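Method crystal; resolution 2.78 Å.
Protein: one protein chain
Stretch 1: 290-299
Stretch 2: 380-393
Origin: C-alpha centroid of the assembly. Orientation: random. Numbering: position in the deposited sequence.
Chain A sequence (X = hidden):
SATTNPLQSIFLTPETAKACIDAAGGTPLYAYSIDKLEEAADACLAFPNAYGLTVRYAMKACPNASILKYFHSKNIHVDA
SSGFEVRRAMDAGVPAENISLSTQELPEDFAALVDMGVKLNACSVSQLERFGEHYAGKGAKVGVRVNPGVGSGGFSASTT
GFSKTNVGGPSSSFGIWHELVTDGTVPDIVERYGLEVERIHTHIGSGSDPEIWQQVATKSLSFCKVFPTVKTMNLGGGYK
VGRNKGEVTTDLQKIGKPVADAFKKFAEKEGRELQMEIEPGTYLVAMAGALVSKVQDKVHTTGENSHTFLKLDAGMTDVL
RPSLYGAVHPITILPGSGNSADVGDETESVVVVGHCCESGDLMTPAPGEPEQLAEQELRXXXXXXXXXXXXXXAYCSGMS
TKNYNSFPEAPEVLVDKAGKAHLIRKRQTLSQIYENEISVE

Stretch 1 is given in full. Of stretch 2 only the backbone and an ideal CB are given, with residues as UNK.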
# COMPACT_ATOMS: atom_id res chain seq x y z
N ALA A 290 -9.37 -11.11 -10.82
CA ALA A 290 -8.38 -10.76 -11.83
C ALA A 290 -8.45 -9.27 -12.12
O ALA A 290 -9.54 -8.71 -12.25
CB ALA A 290 -8.60 -11.55 -13.12
N LEU A 291 -7.27 -8.65 -12.21
CA LEU A 291 -7.18 -7.26 -12.64
C LEU A 291 -7.19 -7.18 -14.16
O LEU A 291 -6.42 -7.87 -14.83
CB LEU A 291 -5.91 -6.61 -12.08
CG LEU A 291 -5.59 -5.20 -12.60
CD1 LEU A 291 -6.57 -4.18 -12.05
CD2 LEU A 291 -4.16 -4.82 -12.27
N VAL A 292 -8.08 -6.35 -14.70
CA VAL A 292 -8.24 -6.19 -16.14
C VAL A 292 -7.88 -4.75 -16.48
O VAL A 292 -8.57 -3.81 -16.07
CB VAL A 292 -9.67 -6.52 -16.59
CG1 VAL A 292 -9.77 -6.47 -18.11
CG2 VAL A 292 -10.08 -7.89 -16.08
N SER A 293 -6.80 -4.58 -17.24
CA SER A 293 -6.32 -3.26 -17.62
C SER A 293 -5.99 -3.24 -19.11
O SER A 293 -6.00 -4.28 -19.79
CB SER A 293 -5.08 -2.86 -16.81
OG SER A 293 -3.96 -3.66 -17.16
N LYS A 294 -5.70 -2.05 -19.62
CA LYS A 294 -5.34 -1.86 -21.02
C LYS A 294 -3.90 -1.37 -21.12
O LYS A 294 -3.40 -0.67 -20.23
CB LYS A 294 -6.29 -0.87 -21.71
CG LYS A 294 -7.36 -1.56 -22.56
CD LYS A 294 -8.38 -0.57 -23.12
CE LYS A 294 -9.81 -1.07 -22.94
NZ LYS A 294 -10.34 -1.75 -24.16
N VAL A 295 -3.24 -1.75 -22.21
CA VAL A 295 -1.90 -1.27 -22.52
C VAL A 295 -2.06 0.11 -23.16
O VAL A 295 -2.42 0.23 -24.33
CB VAL A 295 -1.15 -2.24 -23.44
CG1 VAL A 295 0.30 -1.80 -23.61
CG2 VAL A 295 -1.22 -3.66 -22.90
N GLN A 296 -1.79 1.16 -22.38
CA GLN A 296 -1.96 2.52 -22.86
C GLN A 296 -0.70 3.10 -23.49
O GLN A 296 -0.78 4.16 -24.12
CB GLN A 296 -2.42 3.43 -21.71
CG GLN A 296 -1.56 3.34 -20.46
CD GLN A 296 -0.69 4.57 -20.25
OE1 GLN A 296 -0.69 5.49 -21.07
NE2 GLN A 296 0.06 4.58 -19.16
N ASP A 297 0.45 2.44 -23.35
CA ASP A 297 1.68 2.92 -23.96
C ASP A 297 2.70 1.79 -24.01
O ASP A 297 2.64 0.85 -23.21
CB ASP A 297 2.25 4.12 -23.19
CG ASP A 297 3.16 4.98 -24.05
OD1 ASP A 297 3.45 4.60 -25.20
OD2 ASP A 297 3.57 6.06 -23.56
N LYS A 298 3.63 1.90 -24.95
CA LYS A 298 4.68 0.90 -25.15
C LYS A 298 5.95 1.62 -25.56
O LYS A 298 5.99 2.26 -26.62
CB LYS A 298 4.26 -0.12 -26.21
CG LYS A 298 5.23 -1.27 -26.40
CD LYS A 298 4.75 -2.21 -27.50
CE LYS A 298 5.73 -3.35 -27.73
NZ LYS A 298 5.27 -4.30 -28.78
N VAL A 299 7.00 1.52 -24.74
CA VAL A 299 8.24 2.25 -24.95
C VAL A 299 9.41 1.28 -24.94
O VAL A 299 9.30 0.14 -24.47
CB VAL A 299 8.45 3.35 -23.89
CG1 VAL A 299 7.25 4.29 -23.86
CG2 VAL A 299 8.67 2.73 -22.52
N UNK A 380 2.42 -10.69 -28.20
CA UNK A 380 2.77 -9.37 -28.70
C UNK A 380 1.59 -8.43 -28.55
O UNK A 380 0.49 -8.72 -29.02
CB UNK A 380 3.22 -9.44 -30.16
N UNK A 381 1.81 -7.32 -27.86
CA UNK A 381 0.74 -6.40 -27.49
C UNK A 381 0.88 -5.10 -28.26
O UNK A 381 1.95 -4.49 -28.27
CB UNK A 381 0.75 -6.13 -25.98
N UNK A 382 -0.20 -4.70 -28.91
CA UNK A 382 -0.33 -3.35 -29.44
C UNK A 382 -1.02 -2.47 -28.40
O UNK A 382 -1.64 -2.95 -27.45
CB UNK A 382 -1.11 -3.35 -30.76
N UNK A 383 -0.89 -1.15 -28.59
CA UNK A 383 -1.56 -0.22 -27.70
C UNK A 383 -3.07 -0.37 -27.87
O UNK A 383 -3.59 -0.30 -28.99
CB UNK A 383 -1.12 1.22 -27.98
N UNK A 384 -3.77 -0.59 -26.76
CA UNK A 384 -5.18 -0.90 -26.76
C UNK A 384 -5.51 -2.33 -26.39
O UNK A 384 -6.68 -2.64 -26.16
CB UNK A 384 -5.76 -0.59 -28.14
N UNK A 385 -4.51 -3.21 -26.33
CA UNK A 385 -4.76 -4.59 -25.95
C UNK A 385 -4.96 -4.69 -24.44
O UNK A 385 -4.51 -3.84 -23.66
CB UNK A 385 -3.61 -5.49 -26.40
N UNK A 386 -5.64 -5.75 -24.03
CA UNK A 386 -6.00 -5.96 -22.64
C UNK A 386 -4.94 -6.81 -21.97
O UNK A 386 -4.53 -7.85 -22.50
CB UNK A 386 -7.38 -6.62 -22.52
N UNK A 387 -4.47 -6.37 -20.80
CA UNK A 387 -3.60 -7.17 -19.95
C UNK A 387 -4.40 -7.64 -18.74
O UNK A 387 -5.11 -6.84 -18.12
CB UNK A 387 -2.37 -6.38 -19.52
N UNK A 388 -4.30 -8.92 -18.43
CA UNK A 388 -5.07 -9.53 -17.35
C UNK A 388 -4.11 -10.12 -16.34
O UNK A 388 -3.34 -11.04 -16.67
CB UNK A 388 -6.03 -10.60 -17.88
N UNK A 389 -4.14 -9.61 -15.11
CA UNK A 389 -3.34 -10.14 -14.01
C UNK A 389 -4.24 -11.03 -13.17
O UNK A 389 -5.13 -10.54 -12.46
CB UNK A 389 -2.73 -9.02 -13.17
N UNK A 390 -4.02 -12.34 -13.25
CA UNK A 390 -4.84 -13.30 -12.53
C UNK A 390 -4.32 -13.50 -11.10
O UNK A 390 -3.25 -13.00 -10.73
CB UNK A 390 -4.87 -14.63 -13.28
N UNK A 391 -5.09 -14.23 -10.31
CA UNK A 391 -4.75 -14.42 -8.90
C UNK A 391 -4.78 -13.15 -8.10
O UNK A 391 -4.08 -13.04 -7.09
CB UNK A 391 -3.36 -15.05 -8.78
N UNK A 392 -5.58 -12.17 -8.52
CA UNK A 392 -5.61 -10.85 -7.90
C UNK A 392 -6.90 -10.62 -7.12
O UNK A 392 -7.35 -9.48 -6.97
CB UNK A 392 -5.45 -9.76 -8.97
N UNK A 393 -7.51 -11.69 -6.61
CA UNK A 393 -8.71 -11.58 -5.82
C UNK A 393 -8.50 -11.55 -4.32
O UNK A 393 -9.47 -11.40 -3.57
CB UNK A 393 -9.64 -12.74 -6.17

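Two backbones run antiparallel here, and stretch 1 offers alternate faces: Ala 290, Val 292 and Lys 294 on one, Leu 291 and Ser 293 on the other.

Position 380 has nothing of stretch 1 near its CB; many residues would serve, and it is Ala 380. At 381 the CB points toward stretch 1, 4.4 Å from Val 295 CG2, which favours a small or apolar group. Ala 381 fits, and its O accepts a weak hydrogen bond from Lys 298 NZ at 3.4 Å. Position 382 points away, little constrained; Ala 382 opens a type II turn that ends at 385.

At 383 the CB lies sideways, 4.0 Å from Val 295 O, beside the backbone of Gln 296 and Asp 297. Several aliphatic residues could lie along it. Val 383 does so, with CG1 3.8 Å from Gln 296 O and CG2 4.2 Å from Asp 297 CA.

Position 384 has phi 109°, and a CB would be jammed against the carbonyl O of 383; this calls for glycine. Gly 384 is found, its N donating to Val 295 O at 2.9 Å.

The CB of 385 is sideways, near Val 295 CG2, while the turn leaves the N of Ala 382 available to a short acceptor, so Asp or Asn is attractive. In Asp 385, OD2 accepts from Ala 382 N at 2.7 Å, and the backbone O accepts from Val 295 N at 2.8 Å.

Position 386 shares its face with Val 292 and Lys 294, where a branched aliphatic side chain would pack well. Ile 386 places CG2 3.6 Å from Val 292 CG1. At 387 the CB lies 3.9 Å from Ser 293 OG and 4.5 Å from Val 295 CG2; apolar or small polar groups are plausible. It is Leu 387, whose N donates to Ser 293 O at 2.8 Å and whose O accepts from Ser 293 N at 3.0 Å.

Position 388 faces Ala 290 and Val 292, again suiting a beta-branched residue: Val 388 sets CG1 4.1 Å from Ala 290 CB. At 389, beside Leu 291, several apolar residues would suit, though not proline, since the N of 389 donates to Leu 291 O at 2.9 Å. Met 389 meets Leu 291 CB with its CB at 4.1 Å, then its end leads away.

At 390 the CB is 4.8 Å from Ala 290 CB, leaving the choice wide; Asp 390 brings OD1 within 3.3 Å of that methyl. Position 391 points away and has positive phi, which favours glycine; it is Gly 391. The CB of 392, 3.9 Å from Leu 291 N, suits a small residue, here Ser 392. Position 393, weakly constrained, is Gly 393.

Stretch 2 380-393: AAAVGDILVMDGSG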
# COMPACT_ATOMS: atom_id res chain seq x y z
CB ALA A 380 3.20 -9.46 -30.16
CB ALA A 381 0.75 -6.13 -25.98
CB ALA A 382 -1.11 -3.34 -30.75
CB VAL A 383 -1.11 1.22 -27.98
CG1 VAL A 383 -1.95 2.21 -27.19
CG2 VAL A 383 0.37 1.38 -27.63
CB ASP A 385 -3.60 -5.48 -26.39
CG ASP A 385 -3.58 -5.72 -27.89
OD1 ASP A 385 -4.65 -5.59 -28.52
OD2 ASP A 385 -2.50 -6.04 -28.43
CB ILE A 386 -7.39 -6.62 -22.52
CG1 ILE A 386 -8.44 -5.76 -23.21
CG2 ILE A 386 -7.74 -6.88 -21.07
CD1 ILE A 386 -9.73 -6.50 -23.51
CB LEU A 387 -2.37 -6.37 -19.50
CG LEU A 387 -1.26 -7.18 -18.83
CD1 LEU A 387 0.11 -6.69 -19.28
CD2 LEU A 387 -1.36 -7.14 -17.31
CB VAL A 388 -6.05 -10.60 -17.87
CG1 VAL A 388 -6.69 -11.34 -16.71
CG2 VAL A 388 -7.10 -9.97 -18.76
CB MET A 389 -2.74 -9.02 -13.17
CG MET A 389 -1.29 -8.71 -13.49
SD MET A 389 -0.59 -7.39 -12.46
CE MET A 389 0.58 -8.31 -11.47
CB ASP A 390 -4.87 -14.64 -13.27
CG ASP A 390 -5.86 -14.63 -14.43
OD1 ASP A 390 -6.99 -14.15 -14.24
OD2 ASP A 390 -5.49 -15.10 -15.53
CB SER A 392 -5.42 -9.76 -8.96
OG SER A 392 -4.20 -9.94 -9.65
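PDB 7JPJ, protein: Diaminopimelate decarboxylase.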